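Local structure of major capsid protein (Paramecium bursaria Chlorella virus 1, 5TIP) at residues E236-S241 / A246-R251; P268-Q273 / T295-G300; S354-P359 / Q363-C368. The protein self-assembles as trimers into the large icosahedral capsid of the virus, a glycosylated shell with pseudo T=169 symmetry. All blocks are in the same frame, centred on the assembly; numbering follows the deposited sequence.

Contact 1. Residues E236-S241 / A246-R251; sequences ETATPS and ASQNIR
Gln248 reaches from strand 247-251 to the backbone of Thr237 and Thr239, and its amide carries the polar part of this contact. NE2 of Gln248 donates to O of Thr237 over 2.8 Å. The bond is almost straight, 172° at the hydrogen, and lies in the plane of the Gln248 amide as well as in that of the Thr237 carbonyl. OE1 of the same amide takes a weak, bent bond from N of Thr239 at 3.5 Å, and a further hydrogen bond joins it to the hydroxyl of Tyr382. Extended from CA to CD (chi2 -176°), the glutamine spans the gap between two backbones that do not pair directly; its CA lies 7.8 Å from the CA of Ala238. An amide carries a donor and an acceptor side by side, which suits a place that presents a carbonyl and an N-H.

One water extends the polar contact past the end of the strand, accepting from N of Ser241 at 3.0 Å and from N of Ala246.

Van der Waals contacts fill in around these bonds. OG1 of Thr239 lies 3.5 Å from CD of Gln248, the two side chains passing at a slant. The small methyl of Ala246 can come close to the backbone of the other segment, with CB 3.2 Å from O of Thr239. Further along, CG of Glu236 rests at 3.9 Å on CG2 of Ile250, so the acid's aliphatic part covers a branched residue that also packs on Leu380, Leu413 and Ile415.

The two segments run nearly antiparallel but belong to different sheets: Glu236 pairs with Leu413, Gln248 with Leu380. Facing beta layers of this kind are characteristic of the jelly-roll sandwich of hexon-like capsid proteins, here bridged by a glutamine.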
# COMPACT_ATOMS: atom_id res chain seq x y z
N GLU A 236 13.22 -13.07 27.84
CA GLU A 236 14.53 -13.67 28.05
C GLU A 236 15.46 -12.54 28.46
O GLU A 236 15.22 -11.37 28.13
CB GLU A 236 15.03 -14.34 26.77
CG GLU A 236 14.19 -15.52 26.31
CD GLU A 236 14.09 -16.61 27.37
OE1 GLU A 236 15.11 -16.89 28.03
OE2 GLU A 236 13.00 -17.19 27.53
N THR A 237 16.53 -12.87 29.18
CA THR A 237 17.48 -11.86 29.66
C THR A 237 18.63 -11.75 28.67
O THR A 237 19.47 -12.65 28.58
CB THR A 237 17.98 -12.23 31.05
OG1 THR A 237 16.87 -12.32 31.95
CG2 THR A 237 18.95 -11.17 31.56
N ALA A 238 18.66 -10.65 27.92
CA ALA A 238 19.77 -10.38 27.03
C ALA A 238 20.92 -9.74 27.80
O ALA A 238 20.71 -8.98 28.75
CB ALA A 238 19.34 -9.46 25.88
N THR A 239 22.15 -10.06 27.38
CA THR A 239 23.36 -9.59 28.06
C THR A 239 24.30 -8.94 27.05
O THR A 239 25.38 -9.47 26.77
CB THR A 239 24.06 -10.74 28.78
OG1 THR A 239 24.45 -11.74 27.83
CG2 THR A 239 23.14 -11.37 29.81
N PRO A 240 23.94 -7.80 26.49
CA PRO A 240 24.85 -7.09 25.55
C PRO A 240 25.91 -6.41 26.43
O PRO A 240 25.57 -5.99 27.53
CB PRO A 240 23.98 -6.12 24.81
CG PRO A 240 22.74 -6.01 25.62
CD PRO A 240 22.56 -7.32 26.34
N SER A 241 27.11 -6.21 25.94
CA SER A 241 28.23 -5.65 26.67
C SER A 241 28.81 -4.45 25.93
O SER A 241 28.60 -4.28 24.73
CB SER A 241 29.33 -6.71 26.89
OG SER A 241 30.55 -6.10 27.28
N ALA A 246 29.24 -10.00 23.18
CA ALA A 246 28.67 -11.11 23.92
C ALA A 246 27.84 -12.00 22.99
O ALA A 246 27.39 -11.58 21.93
CB ALA A 246 27.82 -10.60 25.08
N SER A 247 27.65 -13.24 23.42
CA SER A 247 26.87 -14.21 22.67
C SER A 247 25.96 -14.98 23.62
O SER A 247 26.25 -15.09 24.81
CB SER A 247 27.77 -15.19 21.90
OG SER A 247 28.63 -15.89 22.78
N GLN A 248 24.86 -15.50 23.08
CA GLN A 248 23.91 -16.24 23.88
C GLN A 248 23.29 -17.36 23.05
O GLN A 248 23.26 -17.31 21.82
CB GLN A 248 22.81 -15.33 24.43
CG GLN A 248 23.21 -14.53 25.66
CD GLN A 248 22.06 -13.73 26.23
OE1 GLN A 248 21.45 -12.92 25.53
NE2 GLN A 248 21.76 -13.95 27.50
N ASN A 249 22.80 -18.38 23.76
CA ASN A 249 22.04 -19.48 23.16
C ASN A 249 20.74 -19.61 23.95
O ASN A 249 20.74 -20.12 25.07
CB ASN A 249 22.82 -20.79 23.16
CG ASN A 249 24.06 -20.73 22.29
OD1 ASN A 249 24.04 -20.17 21.20
ND2 ASN A 249 25.14 -21.34 22.76
N ILE A 250 19.64 -19.14 23.37
CA ILE A 250 18.34 -19.18 24.02
C ILE A 250 17.62 -20.44 23.56
O ILE A 250 17.35 -20.60 22.36
CB ILE A 250 17.51 -17.92 23.71
CG1 ILE A 250 18.08 -16.70 24.43
CG2 ILE A 250 16.06 -18.13 24.10
CD1 ILE A 250 19.22 -16.01 23.71
N ARG A 251 17.32 -21.33 24.50
CA ARG A 251 16.59 -22.55 24.20
C ARG A 251 15.14 -22.19 23.94
O ARG A 251 14.43 -21.73 24.85
CB ARG A 251 16.72 -23.53 25.36
CG ARG A 251 16.04 -24.88 25.17
CD ARG A 251 16.76 -25.74 24.13
NE ARG A 251 16.16 -27.06 24.00
CZ ARG A 251 16.52 -28.12 24.72
NH1 ARG A 251 17.48 -28.02 25.62
NH2 ARG A 251 15.92 -29.29 24.53
O HOH W 1 28.15 -7.07 23.25

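Contact 2. Residues P268-Q273 / T295-G300; sequences PTNYGQ and TTPDYG. With GLA (alpha-D-galactopyranose), chain F; BGC (beta-D-glucopyranose), chain B.
An amide laid against a proline ring is the distinctive feature here: ND2 of Asn270 comes to 3.3 Å from CG of Pro297, and the asparagine's CG is almost as near. The two side chains approach from opposite directions, and the compact ring of Pro297 offers an apolar surface to the amide.

The amide's rotation is fixed from its own segment. ND2 of Asn270 donates to OE1 of Gln273 at 2.7 Å, nearly straight at 167° and within the asparagine amide plane, across the type II turn from Asn270 to Gln273. Gly272 supplies the positive phi of that turn. Asn267 also donates to OE1 of Gln273, so a second-shell residue steadies the glutamine.

On the other branch, OD1 of Asn270 lies at the edge of the Tyr299 ring, 3.9 Å from CE1. A water joins Tyr299 OH at 3.1 Å to OD1 of Asn270, the latter link being weak.

Asp298 carries the same loop into the glycan pocket: its OD1 accepts from O2 of the glucose at 2.8 Å, while OD2 is bonded to Asn301, a glycosylated asparagine. The chemistry implies graded roles: Pro297 meets the turn, the Asp298 carboxylate binds glucose, and Tyr299 serves both, its ring edge near Asn270 and its backbone N near the galactose.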
# COMPACT_ATOMS: atom_id res chain seq x y z
N PRO A 268 12.96 -2.64 29.31
CA PRO A 268 11.65 -2.74 29.99
C PRO A 268 11.19 -1.44 30.63
O PRO A 268 10.00 -1.33 30.96
CB PRO A 268 11.89 -3.82 31.05
CG PRO A 268 13.37 -3.84 31.26
CD PRO A 268 13.97 -3.51 29.93
N THR A 269 12.07 -0.45 30.80
CA THR A 269 11.67 0.81 31.40
C THR A 269 10.74 1.59 30.48
O THR A 269 9.79 2.24 30.95
CB THR A 269 12.91 1.65 31.74
OG1 THR A 269 13.77 0.88 32.59
CG2 THR A 269 12.51 2.93 32.45
N ASN A 270 10.97 1.54 29.17
CA ASN A 270 10.24 2.35 28.20
C ASN A 270 9.49 1.45 27.23
O ASN A 270 10.08 0.53 26.66
CB ASN A 270 11.18 3.29 27.44
CG ASN A 270 11.94 4.22 28.36
OD1 ASN A 270 11.34 4.92 29.18
ND2 ASN A 270 13.26 4.23 28.24
N TYR A 271 8.21 1.74 27.04
CA TYR A 271 7.36 0.91 26.19
C TYR A 271 7.77 1.07 24.73
O TYR A 271 7.96 2.19 24.24
CB TYR A 271 5.89 1.29 26.37
CG TYR A 271 4.94 0.47 25.54
CD1 TYR A 271 4.64 -0.84 25.88
CD2 TYR A 271 4.34 1.01 24.41
CE1 TYR A 271 3.77 -1.60 25.12
CE2 TYR A 271 3.46 0.26 23.64
CZ TYR A 271 3.18 -1.04 24.00
OH TYR A 271 2.31 -1.79 23.25
N GLY A 272 7.90 -0.06 24.04
CA GLY A 272 8.22 -0.04 22.63
C GLY A 272 9.62 0.39 22.28
O GLY A 272 9.93 0.56 21.10
N GLN A 273 10.49 0.59 23.27
CA GLN A 273 11.88 0.97 23.00
C GLN A 273 12.65 -0.29 22.62
O GLN A 273 13.01 -1.09 23.48
CB GLN A 273 12.51 1.66 24.20
CG GLN A 273 13.91 2.18 23.90
CD GLN A 273 14.70 2.54 25.14
OE1 GLN A 273 14.13 2.74 26.22
NE2 GLN A 273 16.02 2.62 25.00
N THR A 295 19.19 9.44 28.64
CA THR A 295 18.53 8.63 29.65
C THR A 295 17.03 8.51 29.40
O THR A 295 16.42 7.52 29.79
CB THR A 295 18.78 9.22 31.04
OG1 THR A 295 20.17 9.52 31.19
CG2 THR A 295 18.37 8.23 32.12
N THR A 296 16.44 9.51 28.74
CA THR A 296 15.02 9.58 28.49
C THR A 296 14.76 9.60 26.99
O THR A 296 15.43 10.34 26.27
CB THR A 296 14.42 10.84 29.14
OG1 THR A 296 14.62 10.79 30.56
CG2 THR A 296 12.94 10.96 28.84
N PRO A 297 13.83 8.80 26.50
CA PRO A 297 13.55 8.78 25.06
C PRO A 297 12.74 9.99 24.62
O PRO A 297 12.13 10.70 25.43
CB PRO A 297 12.75 7.49 24.85
CG PRO A 297 12.82 6.75 26.15
CD PRO A 297 13.05 7.77 27.21
N ASP A 298 12.74 10.21 23.31
CA ASP A 298 11.74 11.07 22.67
C ASP A 298 10.50 10.21 22.52
O ASP A 298 10.31 9.51 21.52
CB ASP A 298 12.26 11.59 21.33
CG ASP A 298 11.32 12.59 20.68
OD1 ASP A 298 10.22 12.83 21.23
OD2 ASP A 298 11.68 13.14 19.62
N TYR A 299 9.64 10.25 23.55
CA TYR A 299 8.58 9.25 23.70
C TYR A 299 7.72 9.13 22.45
O TYR A 299 7.45 8.02 21.97
CB TYR A 299 7.71 9.59 24.91
CG TYR A 299 8.43 9.46 26.24
CD1 TYR A 299 8.73 8.22 26.77
CD2 TYR A 299 8.79 10.59 26.96
CE1 TYR A 299 9.38 8.10 27.98
CE2 TYR A 299 9.44 10.48 28.18
CZ TYR A 299 9.73 9.23 28.68
OH TYR A 299 10.38 9.11 29.89
N GLY A 300 7.30 10.27 21.89
CA GLY A 300 6.50 10.23 20.68
C GLY A 300 7.22 9.65 19.49
O GLY A 300 6.57 9.21 18.53
C1 GLA F . 10.19 18.04 22.43
C2 GLA F . 11.66 17.68 22.24
C3 GLA F . 11.83 16.19 22.03
C4 GLA F . 11.12 15.42 23.14
C5 GLA F . 9.68 15.89 23.30
C6 GLA F . 9.01 15.19 24.46
O2 GLA F . 12.19 18.38 21.10
O3 GLA F . 13.22 15.85 22.02
O4 GLA F . 11.82 15.61 24.38
O5 GLA F . 9.65 17.30 23.52
O6 GLA F . 9.24 13.78 24.37
C2 BGC B . 8.82 14.81 18.40
C3 BGC B . 7.99 16.02 17.98
C4 BGC B . 8.17 16.32 16.50
C5 BGC B . 7.95 15.06 15.68
C6 BGC B . 8.23 15.34 14.21
C1 BGC B . 8.64 13.64 17.45
O2 BGC B . 8.45 14.34 19.69
O3 BGC B . 8.39 17.18 18.73
O4 BGC B . 7.29 17.36 16.09
O5 BGC B . 8.85 14.04 16.10
O6 BGC B . 9.54 15.88 14.07
O HOH W 2 11.90 7.11 31.72

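Contact 3. Residues S354-P359 / Q363-C368; sequences SFALKP and QPSGTC. With HG (mercury (II) ion), chain T.
Chi1 of 58° sets OG of Ser365 between its own backbone N and carbonyl carbon, where it meets the opposing chain, and CG of Phe355, beside its backbone N and anti to the carbonyl carbon (chi1 -52°), turns one ring face to CB of Cys368. These groups close a tight connection with two nearly antiparallel arms, between strands 350-354 and 368-369 of the second jelly-roll domain.

Ser365 grips successive amides of the other arm. Its O accepts from N of Leu357 at 2.8 Å, the donor lying well out of the carbonyl plane, and its OG accepts from N of Lys358 at 2.9 Å. Serine suits the place because a short hydroxyl, itself buried, can accept from a backbone N-H of the other arm while also meeting a water that lies within hydrogen-bonding distance of O of Lys358 and O of Gln363.

Beside it the chains pack closely: CB of Ala356 is 3.1 Å from O of Gly366. Glycine is required at 366, since its backbone angles would jam a side chain against the preceding carbonyl and its direction would drive one into O of Phe355. Leu357 packs on Ile38 of a second subunit and Phe25 of a third, so the connection sits at the trimer interface.

Where strand 368-369 begins, CB of Cys368 stands over the centre of the Phe355 ring in a CH-pi contact at 3.8 Å. The sulfur lies obliquely above the same ring, and SG binds the mercury ion at 2.5 Å.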
# COMPACT_ATOMS: atom_id res chain seq x y z
N SER A 354 10.91 -16.22 8.77
CA SER A 354 9.68 -16.83 8.31
C SER A 354 9.95 -18.23 7.77
O SER A 354 10.86 -18.43 6.97
CB SER A 354 9.03 -15.97 7.22
OG SER A 354 7.85 -16.58 6.73
N PHE A 355 9.15 -19.19 8.23
CA PHE A 355 9.11 -20.51 7.61
C PHE A 355 8.09 -20.58 6.49
O PHE A 355 8.01 -21.60 5.80
CB PHE A 355 8.79 -21.59 8.65
CG PHE A 355 9.67 -21.54 9.86
CD1 PHE A 355 10.97 -22.01 9.82
CD2 PHE A 355 9.19 -21.03 11.06
CE1 PHE A 355 11.78 -21.96 10.93
CE2 PHE A 355 9.99 -20.98 12.18
CZ PHE A 355 11.28 -21.45 12.12
N ALA A 356 7.32 -19.51 6.29
CA ALA A 356 6.24 -19.47 5.32
C ALA A 356 6.58 -18.50 4.20
O ALA A 356 7.34 -17.55 4.38
CB ALA A 356 4.92 -19.03 5.98
N LEU A 357 6.01 -18.77 3.02
CA LEU A 357 6.19 -17.86 1.89
C LEU A 357 5.41 -16.57 2.08
O LEU A 357 5.87 -15.50 1.65
CB LEU A 357 5.78 -18.56 0.60
CG LEU A 357 6.58 -19.80 0.21
CD1 LEU A 357 5.87 -20.57 -0.88
CD2 LEU A 357 7.98 -19.42 -0.23
N LYS A 358 4.24 -16.64 2.72
CA LYS A 358 3.41 -15.47 2.99
C LYS A 358 2.96 -15.53 4.45
O LYS A 358 1.85 -15.99 4.75
CB LYS A 358 2.21 -15.42 2.05
CG LYS A 358 2.57 -15.32 0.57
CD LYS A 358 1.34 -15.23 -0.31
CE LYS A 358 0.75 -13.82 -0.33
NZ LYS A 358 0.03 -13.44 0.91
N PRO A 359 3.81 -15.09 5.38
CA PRO A 359 3.44 -15.19 6.80
C PRO A 359 2.24 -14.35 7.19
O PRO A 359 1.55 -14.69 8.16
CB PRO A 359 4.71 -14.71 7.52
CG PRO A 359 5.41 -13.85 6.52
CD PRO A 359 5.13 -14.49 5.19
N GLN A 363 -3.86 -18.30 4.66
CA GLN A 363 -3.62 -19.59 4.02
C GLN A 363 -2.21 -20.07 4.36
O GLN A 363 -1.24 -19.36 4.13
CB GLN A 363 -3.78 -19.47 2.51
CG GLN A 363 -3.01 -20.52 1.73
CD GLN A 363 -3.72 -21.86 1.69
OE1 GLN A 363 -4.93 -21.92 1.48
NE2 GLN A 363 -2.98 -22.93 1.90
N PRO A 364 -2.10 -21.27 4.92
CA PRO A 364 -0.76 -21.77 5.25
C PRO A 364 0.10 -21.88 4.00
O PRO A 364 -0.36 -22.32 2.94
CB PRO A 364 -1.03 -23.14 5.88
CG PRO A 364 -2.42 -23.49 5.47
CD PRO A 364 -3.16 -22.20 5.34
N SER A 365 1.36 -21.48 4.13
CA SER A 365 2.29 -21.43 3.00
C SER A 365 3.68 -21.81 3.46
O SER A 365 4.68 -21.20 3.06
CB SER A 365 2.30 -20.05 2.35
OG SER A 365 2.66 -19.06 3.30
N GLY A 366 3.78 -22.83 4.31
CA GLY A 366 5.06 -23.27 4.82
C GLY A 366 5.13 -23.12 6.32
O GLY A 366 4.94 -22.02 6.86
N THR A 367 5.40 -24.21 7.03
CA THR A 367 5.48 -24.20 8.48
C THR A 367 6.65 -25.07 8.92
O THR A 367 7.22 -25.83 8.14
CB THR A 367 4.19 -24.70 9.14
OG1 THR A 367 3.92 -26.04 8.72
CG2 THR A 367 3.00 -23.81 8.78
N CYS A 368 7.01 -24.93 10.19
CA CYS A 368 7.94 -25.83 10.84
C CYS A 368 7.30 -26.38 12.10
O CYS A 368 6.82 -25.61 12.94
CB CYS A 368 9.25 -25.13 11.19
SG CYS A 368 10.33 -26.16 12.17
HG HG T . 12.52 -25.05 12.78
O HOH W 3 1.00 -18.45 5.64

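Following the chain from the N terminus, contact 1 comes first, closing the short loop 242-245 as strand 223-237 gives way to strand 247-251 and so bringing two sheets together. Strand 257-266 then leads into the long glycan-bearing excursion before strand 312-319, and contact 2 ties two points within it, closing a loop of 21 residues. Contact 3 closes the smallest loop, residues 360-362, between strands 350-354 and 368-369, which both pair with strand 257-266. The three follow in series; none nests in or crosses another. Contacts 2 and 3 lie on opposite sides of the chain's centre, about 33 Å apart between centres: one beside the sugars, the other against neighbouring subunits.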